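Local coordinates for protein computational Design of Enzyme (Synthetic construct, PDB 3TP4) that is a computationally designed protein on a glycosyl hydrolase family 26-type scaffold, probably made to carry an activated serine-containing catalytic triad, at residues H141-A155 / F199-F213. Residues are numbered along the deposited sequence; the frame is centred on the assembly and turned at random.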
loop_
_atom_site.group_PDB
_atom_site.type_symbol
_atom_site.label_atom_id
_atom_site.label_comp_id
_atom_site.label_asym_id
_atom_site.label_seq_id
_atom_site.Cartn_x
_atom_site.Cartn_y
_atom_site.Cartn_z
ATOM N N HIS A 141 -7.961 17.704 -7.625
ATOM C CA HIS A 141 -7.129 17.612 -6.419
ATOM C C HIS A 141 -7.984 17.642 -5.136
ATOM O O HIS A 141 -7.743 16.877 -4.195
ATOM C CB HIS A 141 -6.074 18.716 -6.390
ATOM C CG HIS A 141 -5.082 18.570 -5.279
ATOM N ND1 HIS A 141 -4.282 17.454 -5.138
ATOM C CD2 HIS A 141 -4.757 19.397 -4.257
ATOM C CE1 HIS A 141 -3.513 17.599 -4.072
ATOM N NE2 HIS A 141 -3.781 18.769 -3.520
ATOM N N ALA A 142 -8.996 18.505 -5.104
ATOM C CA ALA A 142 -9.850 18.624 -3.917
ATOM C C ALA A 142 -10.567 17.318 -3.569
ATOM O O ALA A 142 -10.700 16.970 -2.393
ATOM C CB ALA A 142 -10.856 19.773 -4.077
ATOM N N GLU A 143 -11.032 16.594 -4.583
ATOM C CA GLU A 143 -11.640 15.284 -4.349
ATOM C C GLU A 143 -10.639 14.361 -3.646
ATOM O O GLU A 143 -10.977 13.676 -2.673
ATOM C CB GLU A 143 -12.104 14.638 -5.661
ATOM C CG GLU A 143 -12.299 15.613 -6.807
ATOM C CD GLU A 143 -13.572 16.414 -6.681
ATOM O OE1 GLU A 143 -13.868 17.208 -7.598
ATOM O OE2 GLU A 143 -14.279 16.240 -5.666
ATOM N N LEU A 144 -9.405 14.353 -4.141
ATOM C CA LEU A 144 -8.366 13.520 -3.539
ATOM C C LEU A 144 -8.192 13.884 -2.075
ATOM O O LEU A 144 -8.248 13.021 -1.194
ATOM C CB LEU A 144 -7.036 13.678 -4.276
ATOM C CG LEU A 144 -5.915 12.846 -3.645
ATOM C CD1 LEU A 144 -6.217 11.362 -3.793
ATOM C CD2 LEU A 144 -4.576 13.183 -4.267
ATOM N N VAL A 145 -8.012 15.175 -1.814
ATOM C CA VAL A 145 -7.802 15.648 -0.450
ATOM C C VAL A 145 -8.948 15.250 0.474
ATOM O O VAL A 145 -8.720 14.831 1.600
ATOM C CB VAL A 145 -7.587 17.180 -0.396
ATOM C CG1 VAL A 145 -7.612 17.670 1.043
ATOM C CG2 VAL A 145 -6.276 17.539 -1.045
ATOM N N ALA A 146 -10.179 15.379 -0.002
ATOM C CA ALA A 146 -11.325 15.008 0.815
ATOM C C ALA A 146 -11.318 13.497 1.054
ATOM O O ALA A 146 -11.625 13.033 2.144
ATOM C CB ALA A 146 -12.620 15.446 0.144
ATOM N N TYR A 147 -10.961 12.730 0.031
ATOM C CA TYR A 147 -10.837 11.282 0.206
ATOM C C TYR A 147 -9.817 10.956 1.297
ATOM O O TYR A 147 -10.065 10.117 2.167
ATOM C CB TYR A 147 -10.442 10.605 -1.098
ATOM C CG TYR A 147 -10.726 9.117 -1.105
ATOM C CD1 TYR A 147 -9.704 8.186 -0.932
ATOM C CD2 TYR A 147 -12.023 8.647 -1.271
ATOM C CE1 TYR A 147 -9.972 6.814 -0.938
ATOM C CE2 TYR A 147 -12.302 7.292 -1.277
ATOM C CZ TYR A 147 -11.275 6.378 -1.110
ATOM O OH TYR A 147 -11.570 5.034 -1.116
ATOM N N LEU A 148 -8.671 11.628 1.261
ATOM C CA LEU A 148 -7.650 11.434 2.293
ATOM C C LEU A 148 -8.115 11.855 3.695
ATOM O O LEU A 148 -7.805 11.184 4.685
ATOM C CB LEU A 148 -6.342 12.147 1.912
ATOM C CG LEU A 148 -5.664 11.630 0.632
ATOM C CD1 LEU A 148 -4.397 12.412 0.283
ATOM C CD2 LEU A 148 -5.338 10.160 0.774
ATOM N N ASP A 149 -8.840 12.967 3.787
ATOM C CA ASP A 149 -9.413 13.388 5.072
ATOM C C ASP A 149 -10.222 12.257 5.720
ATOM O O ASP A 149 -10.140 12.029 6.930
ATOM C CB ASP A 149 -10.323 14.612 4.894
ATOM C CG ASP A 149 -9.544 15.906 4.612
ATOM O OD1 ASP A 149 -8.351 15.996 4.983
ATOM O OD2 ASP A 149 -10.143 16.837 4.026
ATOM N N ASP A 150 -11.034 11.581 4.914
ATOM C CA ASP A 150 -11.829 10.461 5.393
ATOM C C ASP A 150 -10.920 9.345 5.899
ATOM O O ASP A 150 -11.193 8.714 6.920
ATOM C CB ASP A 150 -12.724 9.936 4.268
ATOM C CG ASP A 150 -13.928 10.827 4.018
ATOM O OD1 ASP A 150 -14.265 11.630 4.913
ATOM O OD2 ASP A 150 -14.540 10.714 2.931
ATOM N N ILE A 151 -9.830 9.101 5.183
ATOM C CA ILE A 151 -8.893 8.065 5.601
ATOM C C ILE A 151 -8.253 8.460 6.928
ATOM O O ILE A 151 -8.076 7.624 7.819
ATOM C CB ILE A 151 -7.833 7.796 4.500
ATOM C CG1 ILE A 151 -8.501 7.085 3.314
ATOM C CG2 ILE A 151 -6.661 6.967 5.049
ATOM C CD1 ILE A 151 -7.620 6.966 2.084
ATOM N N ALA A 152 -7.919 9.741 7.071
ATOM C CA ALA A 152 -7.349 10.223 8.322
ATOM C C ALA A 152 -8.363 10.036 9.464
ATOM O O ALA A 152 -7.996 9.708 10.598
ATOM C CB ALA A 152 -6.931 11.687 8.194
ATOM N N GLU A 153 -9.637 10.240 9.152
ATOM C CA GLU A 153 -10.712 10.032 10.127
ATOM C C GLU A 153 -10.752 8.576 10.577
ATOM O O GLU A 153 -10.893 8.275 11.761
ATOM C CB GLU A 153 -12.059 10.404 9.500
ATOM C CG GLU A 153 -12.341 11.896 9.452
ATOM C CD GLU A 153 -12.763 12.446 10.800
ATOM O OE1 GLU A 153 -12.839 11.654 11.766
ATOM O OE2 GLU A 153 -13.021 13.666 10.896
ATOM N N LEU A 154 -10.634 7.669 9.614
ATOM C CA LEU A 154 -10.644 6.239 9.918
ATOM C C LEU A 154 -9.461 5.893 10.805
ATOM O O LEU A 154 -9.599 5.188 11.808
ATOM C CB LEU A 154 -10.575 5.417 8.631
ATOM C CG LEU A 154 -10.346 3.915 8.858
ATOM C CD1 LEU A 154 -11.575 3.277 9.491
ATOM C CD2 LEU A 154 -9.977 3.215 7.558
ATOM N N ALA A 155 -8.291 6.392 10.421
ATOM C CA ALA A 155 -7.086 6.168 11.200
ATOM C C ALA A 155 -7.318 6.557 12.658
ATOM O O ALA A 155 -7.028 5.779 13.567
ATOM C CB ALA A 155 -5.915 6.957 10.607
ATOM N N PHE A 199 2.658 12.747 -2.054
ATOM C CA PHE A 199 1.660 13.659 -1.497
ATOM C C PHE A 199 0.737 12.947 -0.530
ATOM O O PHE A 199 0.409 13.472 0.524
ATOM C CB PHE A 199 0.806 14.297 -2.589
ATOM C CG PHE A 199 -0.324 15.131 -2.052
ATOM C CD1 PHE A 199 -0.078 16.391 -1.522
ATOM C CD2 PHE A 199 -1.630 14.657 -2.069
ATOM C CE1 PHE A 199 -1.111 17.164 -1.022
ATOM C CE2 PHE A 199 -2.673 15.425 -1.577
ATOM C CZ PHE A 199 -2.412 16.676 -1.042
ATOM N N THR A 200 0.289 11.754 -0.902
ATOM C CA THR A 200 -0.610 11.002 -0.038
ATOM C C THR A 200 0.021 10.804 1.342
ATOM O O THR A 200 -0.637 10.989 2.387
ATOM C CB THR A 200 -0.954 9.633 -0.655
ATOM O OG1 THR A 200 -1.750 9.823 -1.833
ATOM C CG2 THR A 200 -1.724 8.762 0.335
ATOM N N VAL A 201 1.294 10.418 1.343
ATOM C CA VAL A 201 1.999 10.160 2.594
ATOM C C VAL A 201 2.166 11.455 3.381
ATOM O O VAL A 201 1.940 11.504 4.586
ATOM C CB VAL A 201 3.385 9.552 2.357
ATOM C CG1 VAL A 201 4.192 9.609 3.641
ATOM C CG2 VAL A 201 3.271 8.100 1.876
ATOM N N GLU A 202 2.557 12.511 2.681
ATOM C CA GLU A 202 2.813 13.796 3.318
ATOM C C GLU A 202 1.521 14.431 3.850
ATOM O O GLU A 202 1.481 14.937 4.973
ATOM C CB GLU A 202 3.552 14.718 2.336
ATOM C CG GLU A 202 5.005 14.273 2.136
ATOM C CD GLU A 202 5.622 14.724 0.827
ATOM O OE1 GLU A 202 4.907 15.323 -0.013
ATOM O OE2 GLU A 202 6.838 14.477 0.646
ATOM N N TYR A 203 0.457 14.384 3.058
ATOM C CA TYR A 203 -0.825 14.913 3.523
ATOM C C TYR A 203 -1.285 14.183 4.790
ATOM O O TYR A 203 -1.582 14.815 5.801
ATOM C CB TYR A 203 -1.905 14.851 2.435
ATOM C CG TYR A 203 -3.178 15.575 2.840
ATOM C CD1 TYR A 203 -3.249 16.958 2.789
ATOM C CD2 TYR A 203 -4.294 14.878 3.298
ATOM C CE1 TYR A 203 -4.399 17.639 3.162
ATOM C CE2 TYR A 203 -5.460 15.546 3.674
ATOM C CZ TYR A 203 -5.495 16.939 3.605
ATOM O OH TYR A 203 -6.622 17.645 3.969
ATOM N N LEU A 204 -1.307 12.855 4.752
ATOM C CA LEU A 204 -1.738 12.083 5.919
ATOM C C LEU A 204 -0.824 12.290 7.129
ATOM O O LEU A 204 -1.296 12.558 8.232
ATOM C CB LEU A 204 -1.840 10.589 5.586
ATOM C CG LEU A 204 -2.991 10.173 4.655
ATOM C CD1 LEU A 204 -2.806 8.755 4.177
ATOM C CD2 LEU A 204 -4.383 10.340 5.308
ATOM N N ARG A 205 0.483 12.151 6.927
ATOM C CA ARG A 205 1.429 12.205 8.040
ATOM C C ARG A 205 1.675 13.639 8.512
ATOM O O ARG A 205 1.517 13.955 9.690
ATOM C CB ARG A 205 2.763 11.559 7.653
ATOM C CG ARG A 205 3.875 11.688 8.709
ATOM C CD ARG A 205 5.253 11.303 8.138
ATOM N NE ARG A 205 5.662 12.219 7.061
ATOM C CZ ARG A 205 6.538 11.928 6.096
ATOM N NH1 ARG A 205 7.141 10.744 6.050
ATOM N NH2 ARG A 205 6.819 12.833 5.164
ATOM N N ASP A 206 2.057 14.508 7.587
ATOM C CA ASP A 206 2.538 15.832 7.975
ATOM C C ASP A 206 1.400 16.820 8.125
ATOM O O ASP A 206 1.444 17.703 8.978
ATOM C CB ASP A 206 3.530 16.367 6.945
ATOM C CG ASP A 206 4.732 15.462 6.762
ATOM O OD1 ASP A 206 5.211 14.891 7.759
ATOM O OD2 ASP A 206 5.202 15.323 5.619
ATOM N N VAL A 207 0.401 16.702 7.265
ATOM C CA VAL A 207 -0.718 17.628 7.305
ATOM C C VAL A 207 -1.793 17.189 8.308
ATOM O O VAL A 207 -2.281 18.003 9.078
ATOM C CB VAL A 207 -1.336 17.864 5.910
ATOM C CG1 VAL A 207 -2.603 18.705 6.032
ATOM C CG2 VAL A 207 -0.317 18.557 4.967
ATOM N N LYS A 208 -2.155 15.907 8.313
ATOM C CA LYS A 208 -3.230 15.445 9.199
ATOM C C LYS A 208 -2.743 14.871 10.533
ATOM O O LYS A 208 -3.521 14.732 11.474
ATOM C CB LYS A 208 -4.118 14.422 8.479
ATOM C CG LYS A 208 -4.692 14.926 7.167
ATOM C CD LYS A 208 -5.596 16.144 7.367
ATOM C CE LYS A 208 -6.851 15.775 8.152
ATOM N NZ LYS A 208 -7.892 16.837 8.045
ATOM N N GLY A 209 -1.465 14.524 10.617
ATOM C CA GLY A 209 -0.916 13.997 11.855
ATOM C C GLY A 209 -1.209 12.527 12.119
ATOM O O GLY A 209 -1.154 12.071 13.264
ATOM N N VAL A 210 -1.518 11.773 11.069
ATOM C CA VAL A 210 -1.734 10.339 11.217
ATOM C C VAL A 210 -0.473 9.692 11.770
ATOM O O VAL A 210 0.623 9.910 11.253
ATOM C CB VAL A 210 -2.118 9.675 9.878
ATOM C CG1 VAL A 210 -2.102 8.144 10.002
ATOM C CG2 VAL A 210 -3.474 10.170 9.422
ATOM N N SER A 211 -0.620 8.900 12.828
ATOM C CA SER A 211 0.542 8.336 13.493
ATOM C C SER A 211 0.478 6.816 13.642
ATOM O O SER A 211 1.370 6.217 14.238
ATOM C CB SER A 211 0.738 8.985 14.872
ATOM O OG SER A 211 -0.347 8.670 15.727
ATOM N N ASN A 212 -0.568 6.194 13.108
ATOM C CA ASN A 212 -0.721 4.739 13.242
ATOM C C ASN A 212 -0.731 4.000 11.899
ATOM O O ASN A 212 -1.303 2.915 11.787
ATOM C CB ASN A 212 -1.958 4.369 14.097
ATOM C CG ASN A 212 -3.258 4.920 13.523
ATOM O OD1 ASN A 212 -3.300 6.045 13.032
ATOM N ND2 ASN A 212 -4.324 4.122 13.577
ATOM N N PHE A 213 -0.088 4.592 10.889
ATOM C CA PHE A 213 0.074 3.946 9.589
ATOM C C PHE A 213 1.506 3.450 9.327
ATOM O O PHE A 213 2.502 4.132 9.632
ATOM C CB PHE A 213 -0.304 4.887 8.438
ATOM C CG PHE A 213 -1.778 4.972 8.154
ATOM C CD1 PHE A 213 -2.693 4.298 8.929
ATOM C CD2 PHE A 213 -2.239 5.730 7.087
ATOM C CE1 PHE A 213 -4.042 4.382 8.656
ATOM C CE2 PHE A 213 -3.582 5.820 6.812
ATOM C CZ PHE A 213 -4.490 5.142 7.599
HETATM O O HOH W 1 -9.872 14.193 8.547
#
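Helix 141-155 and helix 199-207 pack with their axes 10.1 Å apart at closest approach and their N-to-C directions 49° apart (signed crossing angle -49°); the nearest CA atoms are those of Ala152 and Val210, 6.3 Å apart. Leu148 is a knob in the hole formed by Phe199, Thr200, Tyr203 and Leu204. Phe199 returns the fit, sitting among His141, Leu144, Val145 and Leu148. The Phe199 side chain points away from its own backbone N (chi1 174°), which brings the ring to His141, whose CE1 lies over one face, 3.4 Å from CZ of Phe199. Asp149 OD1 takes two donors. Tyr203 OH donates to Asp149 OD1 at 2.6 Å, on the syn side of the carboxylate. Lys208 NZ meets Asp149 OD1 at 3.2 Å from above the carboxylate plane, in a salt bridge. A water links Asp149 O to Lys208 NZ, the latter bond weak. A phenylalanine in place of Tyr203 would probably leave Asp149 OD1 without its hydroxyl donor. Farther along, Ile151 CG2 meets the edge of the Phe213 ring at CE2, 3.7 Å away. Asn212 ND2 donates to Ala155 O at 3.2 Å and also to Ile166 O. These are neighbouring outer helices of a TIM-barrel-type fold. Beneath them lies strand 168-174, where Phe170 touches both Ile151 and Leu204, and segment 199-213 runs on into the adjacent parallel strand 213-217.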